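Local coordinates for protein chitinase (Thermococcus chitonophagus, PDB 5XSW) that probably cleaves internal bonds of chitin as an endochitinase, and here holds a glycan in a pocket of its largely helical part, at residues L47-A52 against N64-D69; D131-P136 against D436-H441; D266-T271 against A296-T301; G417-E422 against K462-P467. One frame throughout, in Å; residues are numbered along the deposited sequence.

Contact 1: L47-A52 against N64-D69; sequences LSIKYA and NLVTID
V66 is the first residue of the strand 65-69 to meet I49. Its CB points across to the strand 45-51, and with CG1 anti to the backbone N (chi1 -180°) that methyl comes to lie 4.0 Å from I49 CD1. The two side chains run past each other, and only the end methyl CD1 of I49 comes near V66 CG1. T67 follows with its side chain turned the other way, to N37 and T39 of strand 32-41 and to N60, as expected from the alternation of a beta strand. I68 then faces inward again. Its CG1 reaches the same I49 CD1 at 3.9 Å, the two chains meeting at a slant. One methyl, carried forward by the extended arm of I49 (chi2 -177°), thus touches two alternate residues of the facing strand, which meet it from the same general side. D69 turns away once more; its OD1 forms a salt bridge with R482 NH1 and accepts a hydrogen bond from T71 N. The facing backbones stay 8.5 Å apart at their nearest CA pair, I49 with I68, because they belong to different sheets. Strand 45-51 is an outer strand paired with 80-89, with a classic beta bulge where L47 and S48 both face E87; strand 65-69 pairs with 32-41 and 58-62. I84, P57 and Y59 also touch I49. All three touching residues are buried and aliphatic, so dispersion and exclusion of water, without directional bonds, join the two sheets of this N-terminal beta sandwich, a fold consistent with a carbohydrate-binding module.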
loop_
_atom_site.group_PDB
_atom_site.type_symbol
_atom_site.label_atom_id
_atom_site.label_comp_id
_atom_site.label_asym_id
_atom_site.label_seq_id
_atom_site.Cartn_x
_atom_site.Cartn_y
_atom_site.Cartn_z
ATOM N N LEU A 47 38.014 -13.184 -14.368
ATOM C CA LEU A 47 37.876 -14.631 -14.580
ATOM C C LEU A 47 36.603 -15.193 -13.947
ATOM O O LEU A 47 35.910 -16.010 -14.534
ATOM C CB LEU A 47 39.084 -15.365 -14.000
ATOM C CG LEU A 47 40.436 -15.012 -14.652
ATOM C CD1 LEU A 47 41.618 -15.418 -13.780
ATOM C CD2 LEU A 47 40.543 -15.672 -15.997
ATOM N N SER A 48 36.314 -14.760 -12.729
ATOM C CA SER A 48 35.106 -15.189 -12.035
ATOM C C SER A 48 34.774 -14.278 -10.841
ATOM O O SER A 48 35.671 -13.754 -10.171
ATOM C CB SER A 48 35.280 -16.607 -11.523
ATOM O OG SER A 48 36.125 -16.546 -10.390
ATOM N N ILE A 49 33.480 -14.109 -10.571
ATOM C CA ILE A 49 33.024 -13.427 -9.370
ATOM C C ILE A 49 31.968 -14.341 -8.762
ATOM O O ILE A 49 30.954 -14.631 -9.424
ATOM C CB ILE A 49 32.421 -12.039 -9.696
ATOM C CG1 ILE A 49 33.434 -11.150 -10.403
ATOM C CG2 ILE A 49 31.870 -11.370 -8.438
ATOM C CD1 ILE A 49 32.913 -9.723 -10.696
ATOM N N LYS A 50 32.225 -14.826 -7.556
ATOM C CA LYS A 50 31.350 -15.816 -6.912
ATOM C C LYS A 50 31.132 -15.454 -5.477
ATOM O O LYS A 50 31.930 -14.700 -4.903
ATOM C CB LYS A 50 31.956 -17.222 -6.994
ATOM C CG LYS A 50 32.188 -17.684 -8.438
ATOM C CD LYS A 50 32.745 -19.112 -8.464
ATOM C CE LYS A 50 32.773 -19.675 -9.877
ATOM N NZ LYS A 50 33.197 -21.114 -9.877
ATOM N N TYR A 51 30.056 -15.962 -4.872
ATOM C CA TYR A 51 29.879 -15.751 -3.434
ATOM C C TYR A 51 30.697 -16.759 -2.691
ATOM O O TYR A 51 30.799 -17.893 -3.135
ATOM C CB TYR A 51 28.419 -15.888 -2.975
ATOM C CG TYR A 51 27.490 -14.857 -3.552
ATOM C CD1 TYR A 51 27.652 -13.495 -3.246
ATOM C CD2 TYR A 51 26.440 -15.232 -4.361
ATOM C CE1 TYR A 51 26.804 -12.541 -3.777
ATOM C CE2 TYR A 51 25.571 -14.290 -4.894
ATOM C CZ TYR A 51 25.758 -12.946 -4.585
ATOM O OH TYR A 51 24.911 -12.014 -5.098
ATOM N N ALA A 52 31.234 -16.354 -1.546
ATOM C CA ALA A 52 32.087 -17.224 -0.771
ATOM C C ALA A 52 31.332 -18.446 -0.288
ATOM O O ALA A 52 31.927 -19.515 -0.145
ATOM C CB ALA A 52 32.676 -16.481 0.402
ATOM N N ASN A 64 37.188 -0.600 -18.342
ATOM C CA ASN A 64 37.838 -0.853 -17.063
ATOM C C ASN A 64 36.814 -0.981 -15.894
ATOM O O ASN A 64 37.194 -1.284 -14.768
ATOM C CB ASN A 64 38.841 0.262 -16.773
ATOM C CG ASN A 64 40.000 0.304 -17.827
ATOM O OD1 ASN A 64 40.341 -0.715 -18.458
ATOM N ND2 ASN A 64 40.578 1.481 -18.018
ATOM N N LEU A 65 35.533 -0.776 -16.208
ATOM C CA LEU A 65 34.444 -0.706 -15.189
ATOM C C LEU A 65 33.680 -2.013 -15.080
ATOM O O LEU A 65 33.063 -2.440 -16.057
ATOM C CB LEU A 65 33.456 0.394 -15.531
ATOM C CG LEU A 65 32.403 0.639 -14.424
ATOM C CD1 LEU A 65 33.129 1.081 -13.168
ATOM C CD2 LEU A 65 31.414 1.701 -14.891
ATOM N N VAL A 66 33.738 -2.648 -13.911
ATOM C CA VAL A 66 33.002 -3.896 -13.668
ATOM C C VAL A 66 31.785 -3.559 -12.752
ATOM O O VAL A 66 31.940 -2.849 -11.774
ATOM C CB VAL A 66 33.885 -4.964 -12.991
ATOM C CG1 VAL A 66 33.096 -6.276 -12.750
ATOM C CG2 VAL A 66 35.136 -5.298 -13.869
ATOM N N THR A 67 30.603 -4.055 -13.089
ATOM C CA THR A 67 29.386 -3.787 -12.279
ATOM C C THR A 67 28.819 -5.097 -11.760
ATOM O O THR A 67 28.466 -5.970 -12.564
ATOM C CB THR A 67 28.334 -3.082 -13.108
ATOM O OG1 THR A 67 28.926 -1.901 -13.681
ATOM C CG2 THR A 67 27.056 -2.709 -12.194
ATOM N N ILE A 68 28.792 -5.253 -10.436
ATOM C CA ILE A 68 28.266 -6.453 -9.813
ATOM C C ILE A 68 26.810 -6.200 -9.406
ATOM O O ILE A 68 26.537 -5.235 -8.687
ATOM C CB ILE A 68 29.039 -6.852 -8.582
ATOM C CG1 ILE A 68 30.511 -7.198 -8.945
ATOM C CG2 ILE A 68 28.351 -8.064 -7.906
ATOM C CD1 ILE A 68 31.379 -7.235 -7.673
ATOM N N ASP A 69 25.908 -7.056 -9.871
ATOM C CA ASP A 69 24.470 -6.991 -9.512
ATOM C C ASP A 69 24.169 -8.152 -8.557
ATOM O O ASP A 69 24.326 -9.299 -8.934
ATOM C CB ASP A 69 23.623 -7.044 -10.792
ATOM C CG ASP A 69 22.086 -7.046 -10.530
ATOM O OD1 ASP A 69 21.662 -7.110 -9.384
ATOM O OD2 ASP A 69 21.336 -7.017 -11.514
#

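Contact 2: D131-P136 against D436-H441; sequences DLIADP and DLLSQH
L438 presents its branched end to two consecutive side chains, L132 and I133, with each of which it crosses obliquely. L132 rests CD1 on the branch point and one methyl of the helix residue, 4.0 Å from L438 CG and 4.1 Å from L438 CD2. I133 meets that same methyl, its CD1 lying 3.8 Å from L438 CD2, while its CG1 also runs within 4.0 Å of that CD2. In L438, chi1 of -67° and an extended chi2 of 174° together bring CD2 to the loop, although its CB does not point straight at it. L132 CD1 also borders L437, at 4.2 Å from CB, so this methyl sits beside two successive residues of the helix. L132, I133 and L438 are buried; L437 lies nearer the surface. Behind the leucines, S439 OG gives a hydrogen bond of 2.6 Å to D436 O, tilted 25° from the carbonyl plane, which satisfies a buried hydroxyl within a short turn of backbone. On the loop, D135 is the N-cap of helix 136-139, with a weak bond from OD1 to S138 N, and both carboxylate oxygens of D131 are bonded, to S121 OG and T128 N. Further partners widen the cluster: V459 touches L132, T455 and I447 touch L438, and Y139 touches both I133 and L438. The arrangement is a small, mainly aliphatic cluster where the loop 131-136, in the linker that follows the N-terminal sandwich, packs on the C-terminal part of helix 421-439 and on helix 449-461.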
loop_
_atom_site.group_PDB
_atom_site.type_symbol
_atom_site.label_atom_id
_atom_site.label_comp_id
_atom_site.label_asym_id
_atom_site.label_seq_id
_atom_site.Cartn_x
_atom_site.Cartn_y
_atom_site.Cartn_z
ATOM N N ASP A 131 22.806 35.126 16.842
ATOM C CA ASP A 131 23.099 33.800 16.389
ATOM C C ASP A 131 21.870 33.210 15.616
ATOM O O ASP A 131 21.991 32.168 14.981
ATOM C CB ASP A 131 23.460 32.877 17.550
ATOM C CG ASP A 131 24.810 33.231 18.171
ATOM O OD1 ASP A 131 25.645 33.750 17.426
ATOM O OD2 ASP A 131 25.013 32.970 19.378
ATOM N N LEU A 132 20.733 33.884 15.694
ATOM C CA LEU A 132 19.516 33.404 15.037
ATOM C C LEU A 132 19.217 34.199 13.809
ATOM O O LEU A 132 18.756 33.647 12.842
ATOM C CB LEU A 132 18.283 33.471 15.987
ATOM C CG LEU A 132 18.335 32.583 17.213
ATOM C CD1 LEU A 132 17.167 32.900 18.191
ATOM C CD2 LEU A 132 18.317 31.075 16.869
ATOM N N ILE A 133 19.400 35.514 13.861
ATOM C CA ILE A 133 18.978 36.390 12.776
ATOM C C ILE A 133 20.189 37.052 12.124
ATOM O O ILE A 133 20.835 37.912 12.713
ATOM C CB ILE A 133 18.004 37.457 13.254
ATOM C CG1 ILE A 133 16.769 36.799 13.931
ATOM C CG2 ILE A 133 17.634 38.396 12.104
ATOM C CD1 ILE A 133 15.622 37.779 14.222
ATOM N N ALA A 134 20.500 36.637 10.907
ATOM C CA ALA A 134 21.681 37.142 10.207
ATOM C C ALA A 134 21.468 38.590 9.821
ATOM O O ALA A 134 22.354 39.424 9.939
ATOM C CB ALA A 134 21.969 36.295 8.950
ATOM N N ASP A 135 20.269 38.892 9.350
ATOM C CA ASP A 135 20.033 40.169 8.728
ATOM C C ASP A 135 18.613 40.622 9.034
ATOM O O ASP A 135 17.669 40.359 8.278
ATOM C CB ASP A 135 20.322 40.043 7.226
ATOM C CG ASP A 135 19.916 41.278 6.409
ATOM O OD1 ASP A 135 19.499 42.302 6.966
ATOM O OD2 ASP A 135 20.040 41.206 5.160
ATOM N N PRO A 136 18.460 41.367 10.132
ATOM C CA PRO A 136 17.130 41.768 10.576
ATOM C C PRO A 136 16.273 42.510 9.574
ATOM O O PRO A 136 15.054 42.324 9.585
ATOM C CB PRO A 136 17.435 42.685 11.786
ATOM C CG PRO A 136 18.653 42.135 12.325
ATOM C CD PRO A 136 19.489 41.715 11.131
ATOM N N ASP A 436 11.979 32.233 23.084
ATOM C CA ASP A 436 12.104 33.375 24.038
ATOM C C ASP A 436 12.788 34.574 23.370
ATOM O O ASP A 436 12.235 35.684 23.377
ATOM C CB ASP A 436 12.862 32.928 25.299
ATOM C CG ASP A 436 12.045 32.012 26.173
ATOM O OD1 ASP A 436 10.799 32.128 26.093
ATOM O OD2 ASP A 436 12.636 31.177 26.918
ATOM N N LEU A 437 13.932 34.362 22.704
ATOM C CA LEU A 437 14.594 35.494 22.059
ATOM C C LEU A 437 13.816 36.095 20.929
ATOM O O LEU A 437 13.780 37.325 20.722
ATOM C CB LEU A 437 15.998 35.081 21.546
ATOM C CG LEU A 437 16.870 34.551 22.698
ATOM C CD1 LEU A 437 18.230 33.933 22.237
ATOM C CD2 LEU A 437 17.094 35.687 23.739
ATOM N N LEU A 438 13.208 35.232 20.123
ATOM C CA LEU A 438 12.454 35.744 18.969
ATOM C C LEU A 438 11.176 36.400 19.400
ATOM O O LEU A 438 10.696 37.317 18.728
ATOM C CB LEU A 438 12.156 34.594 17.961
ATOM C CG LEU A 438 13.409 34.028 17.285
ATOM C CD1 LEU A 438 13.050 32.773 16.396
ATOM C CD2 LEU A 438 14.124 35.089 16.438
ATOM N N SER A 439 10.628 35.964 20.524
ATOM C CA SER A 439 9.344 36.589 20.979
ATOM C C SER A 439 9.473 38.085 21.296
ATOM O O SER A 439 8.503 38.830 21.184
ATOM C CB SER A 439 8.785 35.879 22.204
ATOM O OG SER A 439 9.611 35.988 23.381
ATOM N N GLN A 440 10.685 38.525 21.656
ATOM C CA GLN A 440 10.898 39.910 22.159
ATOM C C GLN A 440 10.493 40.918 21.104
ATOM O O GLN A 440 9.858 41.918 21.409
ATOM C CB GLN A 440 12.359 40.099 22.608
ATOM C CG GLN A 440 12.691 39.260 23.864
ATOM C CD GLN A 440 11.908 39.695 25.079
ATOM O OE1 GLN A 440 11.621 40.892 25.252
ATOM N NE2 GLN A 440 11.518 38.726 25.923
ATOM N N HIS A 441 10.743 40.613 19.836
ATOM C CA HIS A 441 10.392 41.534 18.749
ATOM C C HIS A 441 8.893 41.861 18.739
ATOM O O HIS A 441 8.503 42.934 18.305
ATOM C CB HIS A 441 10.837 40.923 17.404
ATOM C CG HIS A 441 10.542 41.772 16.213
ATOM N ND1 HIS A 441 11.436 42.700 15.730
ATOM C CD2 HIS A 441 9.454 41.849 15.410
ATOM C CE1 HIS A 441 10.919 43.310 14.676
ATOM N NE2 HIS A 441 9.722 42.805 14.454
#

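Contact 3: D266-T271 against A296-T301; sequences DIFPDT and AAVSLT
V298, on the long helix 288-311, buried at this level in the helical part of the protein, receives I267 and F268 from the loop between helices 254-263 and 274-278: one helix valine against two neighbouring loop residues, a loop-on-helix packing. The apolar contacts are shared out between the valine's two methyls. CG2 meets I267 CD1 tip to tip at 4.1 Å. CG1, anti to the backbone N (chi1 173°), comes to the edge of the F268 ring, 4.0 Å from CE2 and near the ring plane. Within the loop, I267 CG2 lies 4.0 Å above one face of that ring, toward its rim, so the phenyl has one aliphatic neighbour over a face and another at its edge. All three touching residues are buried, while the backbones keep well apart, with 9.0 Å between the CA atoms of I267 and V298. F199 of helix 186-199 adds an aromatic wall that touches both I267 and V298.

Polar and ionic bonds fix the loop from outside: R415 NH2 binds both F268 O and D270 OD1, the latter as a salt bridge. D270 and T271 pack on D475 and Y479 of the second subunit. In the helix, A297 O takes two hydrogen bonds, approaching from opposite faces of its plane: T301 N at 2.8 Å, the ordinary helical bond, and T301 OG1, also at 2.8 Å, lying 41° out of the carbonyl plane.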
loop_
_atom_site.group_PDB
_atom_site.type_symbol
_atom_site.label_atom_id
_atom_site.label_comp_id
_atom_site.label_asym_id
_atom_site.label_seq_id
_atom_site.Cartn_x
_atom_site.Cartn_y
_atom_site.Cartn_z
ATOM N N ASP A 266 12.779 4.875 8.813
ATOM C CA ASP A 266 13.360 5.964 9.610
ATOM C C ASP A 266 12.357 7.039 9.928
ATOM O O ASP A 266 12.548 7.777 10.878
ATOM C CB ASP A 266 14.556 6.606 8.886
ATOM C CG ASP A 266 15.703 5.601 8.748
ATOM O OD1 ASP A 266 16.357 5.342 9.786
ATOM O OD2 ASP A 266 15.902 5.034 7.646
ATOM N N ILE A 267 11.312 7.174 9.114
ATOM C CA ILE A 267 10.318 8.236 9.379
ATOM C C ILE A 267 9.101 7.715 10.223
ATOM O O ILE A 267 8.647 8.389 11.136
ATOM C CB ILE A 267 9.791 8.846 8.045
ATOM C CG1 ILE A 267 10.954 9.531 7.296
ATOM C CG2 ILE A 267 8.691 9.913 8.313
ATOM C CD1 ILE A 267 10.571 9.983 5.847
ATOM N N PHE A 268 8.628 6.511 9.919
ATOM C CA PHE A 268 7.402 5.979 10.546
ATOM C C PHE A 268 7.698 4.885 11.542
ATOM O O PHE A 268 8.330 3.904 11.166
ATOM C CB PHE A 268 6.478 5.411 9.462
ATOM C CG PHE A 268 5.943 6.443 8.544
ATOM C CD1 PHE A 268 4.865 7.247 8.923
ATOM C CD2 PHE A 268 6.508 6.625 7.290
ATOM C CE1 PHE A 268 4.358 8.218 8.057
ATOM C CE2 PHE A 268 6.017 7.588 6.445
ATOM C CZ PHE A 268 4.935 8.382 6.815
ATOM N N PRO A 269 7.231 5.046 12.809
ATOM C CA PRO A 269 7.322 3.893 13.717
ATOM C C PRO A 269 6.361 2.779 13.277
ATOM O O PRO A 269 5.406 3.040 12.537
ATOM C CB PRO A 269 6.926 4.490 15.086
ATOM C CG PRO A 269 5.941 5.632 14.741
ATOM C CD PRO A 269 6.491 6.184 13.384
ATOM N N ASP A 270 6.586 1.554 13.743
ATOM C CA ASP A 270 5.759 0.423 13.328
ATOM C C ASP A 270 4.301 0.582 13.762
ATOM O O ASP A 270 3.432 -0.065 13.180
ATOM C CB ASP A 270 6.313 -0.900 13.925
ATOM C CG ASP A 270 7.668 -1.325 13.285
ATOM O OD1 ASP A 270 7.977 -0.898 12.152
ATOM O OD2 ASP A 270 8.411 -2.105 13.913
ATOM N N THR A 271 4.066 1.441 14.764
ATOM C CA THR A 271 2.716 1.678 15.308
ATOM C C THR A 271 1.875 2.589 14.425
ATOM O O THR A 271 0.688 2.737 14.646
ATOM C CB THR A 271 2.774 2.327 16.688
ATOM O OG1 THR A 271 3.674 3.453 16.657
ATOM C CG2 THR A 271 3.249 1.317 17.754
ATOM N N ALA A 296 1.454 13.401 3.442
ATOM C CA ALA A 296 1.286 13.740 2.042
ATOM C C ALA A 296 2.629 14.116 1.386
ATOM O O ALA A 296 2.924 13.652 0.276
ATOM C CB ALA A 296 0.266 14.900 1.863
ATOM N N ALA A 297 3.428 14.921 2.092
ATOM C CA ALA A 297 4.783 15.306 1.592
ATOM C C ALA A 297 5.679 14.069 1.390
ATOM O O ALA A 297 6.354 13.956 0.412
ATOM C CB ALA A 297 5.426 16.278 2.577
ATOM N N VAL A 298 5.675 13.122 2.329
ATOM C CA VAL A 298 6.461 11.913 2.160
ATOM C C VAL A 298 5.945 11.077 0.998
ATOM O O VAL A 298 6.741 10.502 0.264
ATOM C CB VAL A 298 6.488 11.071 3.474
ATOM C CG1 VAL A 298 7.169 9.681 3.289
ATOM C CG2 VAL A 298 7.240 11.924 4.597
ATOM N N SER A 299 4.624 11.018 0.819
ATOM C CA SER A 299 4.078 10.283 -0.317
ATOM C C SER A 299 4.537 10.862 -1.665
ATOM O O SER A 299 4.866 10.128 -2.607
ATOM C CB SER A 299 2.528 10.301 -0.257
ATOM O OG SER A 299 2.007 9.378 -1.215
ATOM N N LEU A 300 4.495 12.179 -1.773
ATOM C CA LEU A 300 4.977 12.881 -2.952
ATOM C C LEU A 300 6.477 12.687 -3.133
ATOM O O LEU A 300 6.963 12.461 -4.227
ATOM C CB LEU A 300 4.641 14.359 -2.848
ATOM C CG LEU A 300 3.151 14.667 -2.910
ATOM C CD1 LEU A 300 2.842 16.002 -2.264
ATOM C CD2 LEU A 300 2.681 14.633 -4.346
ATOM N N THR A 301 7.190 12.737 -2.022
ATOM C CA THR A 301 8.625 12.565 -2.017
ATOM C C THR A 301 8.965 11.183 -2.546
ATOM O O THR A 301 9.908 11.021 -3.292
ATOM C CB THR A 301 9.199 12.746 -0.605
ATOM O OG1 THR A 301 9.071 14.113 -0.222
ATOM C CG2 THR A 301 10.655 12.336 -0.553
#

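Contact 4: G417-E422 against K462-P467; sequences GAISDE and KHWPEP
I419 sets CG1 beside its backbone N (chi1 -51°) and then runs straight on to CD1 (chi2 178°), which carries the methyl over W464 and brings the arm across P465. W464, with CG turned to the same side of its own backbone (chi1 -71°), offers one face of the indole; I419 CD1 stands over it, 4.1 Å from W464 CD1. The arm crosses the proline ring at about a right angle, with I419 CG1 3.8 Å from P465 CD. The adjoining ring atom faces A418: P465 CG is 3.7 Å from A418 O, a plain van der Waals touch, and 4.4 Å from A418 CB. The isoleucine thus fits the step between consecutive tryptophan and proline rings, and W424 of helix 421-439 touches it as well. Cutting I419 back to an alanine would probably leave this face of W464 without its methyl neighbour and open a gap beside P465 CD.

Second partners steady both sides. F414 and W198 meet W464 edge-to-face, and H463 NE2 is hydrogen-bonded to D430 OD2. Just past I419, S420 is the N-cap of helix 421-439; its OG caps a backbone N beyond it while S420 N bonds to E423 OE2, as in a capping box. The contact therefore brings the start of one helix against the loop that leaves helix 449-461. Its chemistry is the van der Waals fit of an isoleucine to an indole face and a proline ring, without directional bonds across the contact, at a partly buried margin.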
loop_
_atom_site.group_PDB
_atom_site.type_symbol
_atom_site.label_atom_id
_atom_site.label_comp_id
_atom_site.label_asym_id
_atom_site.label_seq_id
_atom_site.Cartn_x
_atom_site.Cartn_y
_atom_site.Cartn_z
ATOM N N GLY A 417 15.576 5.191 19.125
ATOM C CA GLY A 417 16.986 5.013 18.850
ATOM C C GLY A 417 17.505 6.068 17.905
ATOM O O GLY A 417 18.711 6.177 17.681
ATOM N N ALA A 418 16.605 6.840 17.304
ATOM C CA ALA A 418 17.069 7.847 16.368
ATOM C C ALA A 418 17.526 9.070 17.126
ATOM O O ALA A 418 18.539 9.663 16.803
ATOM C CB ALA A 418 15.972 8.223 15.354
ATOM N N ILE A 419 16.723 9.495 18.091
ATOM C CA ILE A 419 17.043 10.661 18.891
ATOM C C ILE A 419 16.803 10.252 20.355
ATOM O O ILE A 419 15.681 9.875 20.712
ATOM C CB ILE A 419 16.161 11.877 18.534
ATOM C CG1 ILE A 419 16.163 12.146 17.017
ATOM C CG2 ILE A 419 16.594 13.125 19.356
ATOM C CD1 ILE A 419 15.259 13.313 16.584
ATOM N N SER A 420 17.843 10.277 21.193
ATOM C CA SER A 420 17.671 9.855 22.598
ATOM C C SER A 420 16.863 10.865 23.378
ATOM O O SER A 420 16.700 12.010 22.932
ATOM C CB SER A 420 19.020 9.666 23.283
ATOM O OG SER A 420 19.677 10.916 23.412
ATOM N N ASP A 421 16.401 10.476 24.566
ATOM C CA ASP A 421 15.669 11.417 25.430
ATOM C C ASP A 421 16.513 12.644 25.741
ATOM O O ASP A 421 16.018 13.771 25.722
ATOM C CB ASP A 421 15.227 10.746 26.722
ATOM C CG ASP A 421 14.148 9.720 26.488
ATOM O OD1 ASP A 421 14.210 9.064 25.432
ATOM O OD2 ASP A 421 13.227 9.580 27.325
ATOM N N GLU A 422 17.799 12.423 25.971
ATOM C CA GLU A 422 18.692 13.504 26.356
ATOM C C GLU A 422 18.866 14.467 25.207
ATOM O O GLU A 422 18.901 15.683 25.411
ATOM C CB GLU A 422 20.062 12.974 26.782
ATOM C CG GLU A 422 20.057 12.129 28.049
ATOM C CD GLU A 422 21.442 11.583 28.385
ATOM O OE1 GLU A 422 22.409 11.916 27.653
ATOM O OE2 GLU A 422 21.557 10.825 29.380
ATOM N N LYS A 462 18.908 21.190 14.027
ATOM C CA LYS A 462 20.338 21.089 14.360
ATOM C C LYS A 462 20.551 19.861 15.210
ATOM O O LYS A 462 21.617 19.304 15.231
ATOM C CB LYS A 462 20.819 22.344 15.112
ATOM C CG LYS A 462 20.976 23.603 14.259
ATOM C CD LYS A 462 22.318 23.431 13.422
ATOM C CE LYS A 462 22.673 24.641 12.558
ATOM N NZ LYS A 462 23.868 24.344 11.656
ATOM N N HIS A 463 19.552 19.430 15.954
ATOM C CA HIS A 463 19.675 18.238 16.777
ATOM C C HIS A 463 19.202 16.941 16.130
ATOM O O HIS A 463 19.246 15.913 16.725
ATOM C CB HIS A 463 18.971 18.413 18.112
ATOM C CG HIS A 463 19.468 19.564 18.911
ATOM N ND1 HIS A 463 20.247 19.407 20.028
ATOM C CD2 HIS A 463 19.303 20.888 18.753
ATOM C CE1 HIS A 463 20.538 20.586 20.522
ATOM N NE2 HIS A 463 19.979 21.503 19.766
ATOM N N TRP A 464 18.732 16.989 14.861
ATOM C CA TRP A 464 18.219 15.781 14.210
ATOM C C TRP A 464 19.336 14.972 13.530
ATOM O O TRP A 464 20.338 15.529 13.093
ATOM C CB TRP A 464 17.130 16.172 13.196
ATOM C CG TRP A 464 15.833 16.657 13.818
ATOM C CD1 TRP A 464 15.638 17.099 15.099
ATOM C CD2 TRP A 464 14.558 16.767 13.160
ATOM N NE1 TRP A 464 14.328 17.484 15.278
ATOM C CE2 TRP A 464 13.642 17.279 14.102
ATOM C CE3 TRP A 464 14.106 16.487 11.851
ATOM C CZ2 TRP A 464 12.290 17.514 13.790
ATOM C CZ3 TRP A 464 12.770 16.717 11.542
ATOM C CH2 TRP A 464 11.880 17.237 12.503
ATOM N N PRO A 465 19.168 13.648 13.430
ATOM C CA PRO A 465 20.178 12.830 12.746
ATOM C C PRO A 465 20.441 13.330 11.317
ATOM O O PRO A 465 19.506 13.813 10.655
ATOM C CB PRO A 465 19.552 11.434 12.704
ATOM C CG PRO A 465 18.366 11.482 13.555
ATOM C CD PRO A 465 17.955 12.889 13.771
ATOM N N GLU A 466 21.698 13.234 10.877
ATOM C CA GLU A 466 22.116 13.607 9.532
ATOM C C GLU A 466 22.399 12.342 8.733
ATOM O O GLU A 466 22.825 11.336 9.308
ATOM C CB GLU A 466 23.359 14.507 9.589
ATOM C CG GLU A 466 23.094 15.885 10.214
ATOM C CD GLU A 466 22.562 16.876 9.196
ATOM O OE1 GLU A 466 22.198 16.449 8.077
ATOM O OE2 GLU A 466 22.548 18.093 9.490
ATOM N N PRO A 467 22.122 12.359 7.422
ATOM C CA PRO A 467 21.447 13.443 6.698
ATOM C C PRO A 467 19.937 13.506 7.114
ATOM O O PRO A 467 19.391 12.473 7.519
ATOM C CB PRO A 467 21.624 13.026 5.237
ATOM C CG PRO A 467 21.564 11.537 5.305
ATOM C CD PRO A 467 22.263 11.155 6.581
#

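How the contacts relate
Contact 1 stands apart, within the N-terminal beta sandwich: its centre is about 36 to 56 Å from those of the others, and it lies across the chain's centre from contact 2. Contacts 2, 3 and 4 belong to the helical part. Contacts 2 and 4 use the two ends of helix 421-439, with centres about 25 Å and nearest atoms about 8 Å apart, and their segments alternate along the chain. Contact 3, nearest the centre, is nested inside the long loop closed by contact 2; its nearest atoms are about 6 Å from those of contact 4. The sandwich thus closes first along the chain; contact 2 spans about 300 residues, whereas contacts 3 and 4 join segments 25 and 40 residues apart.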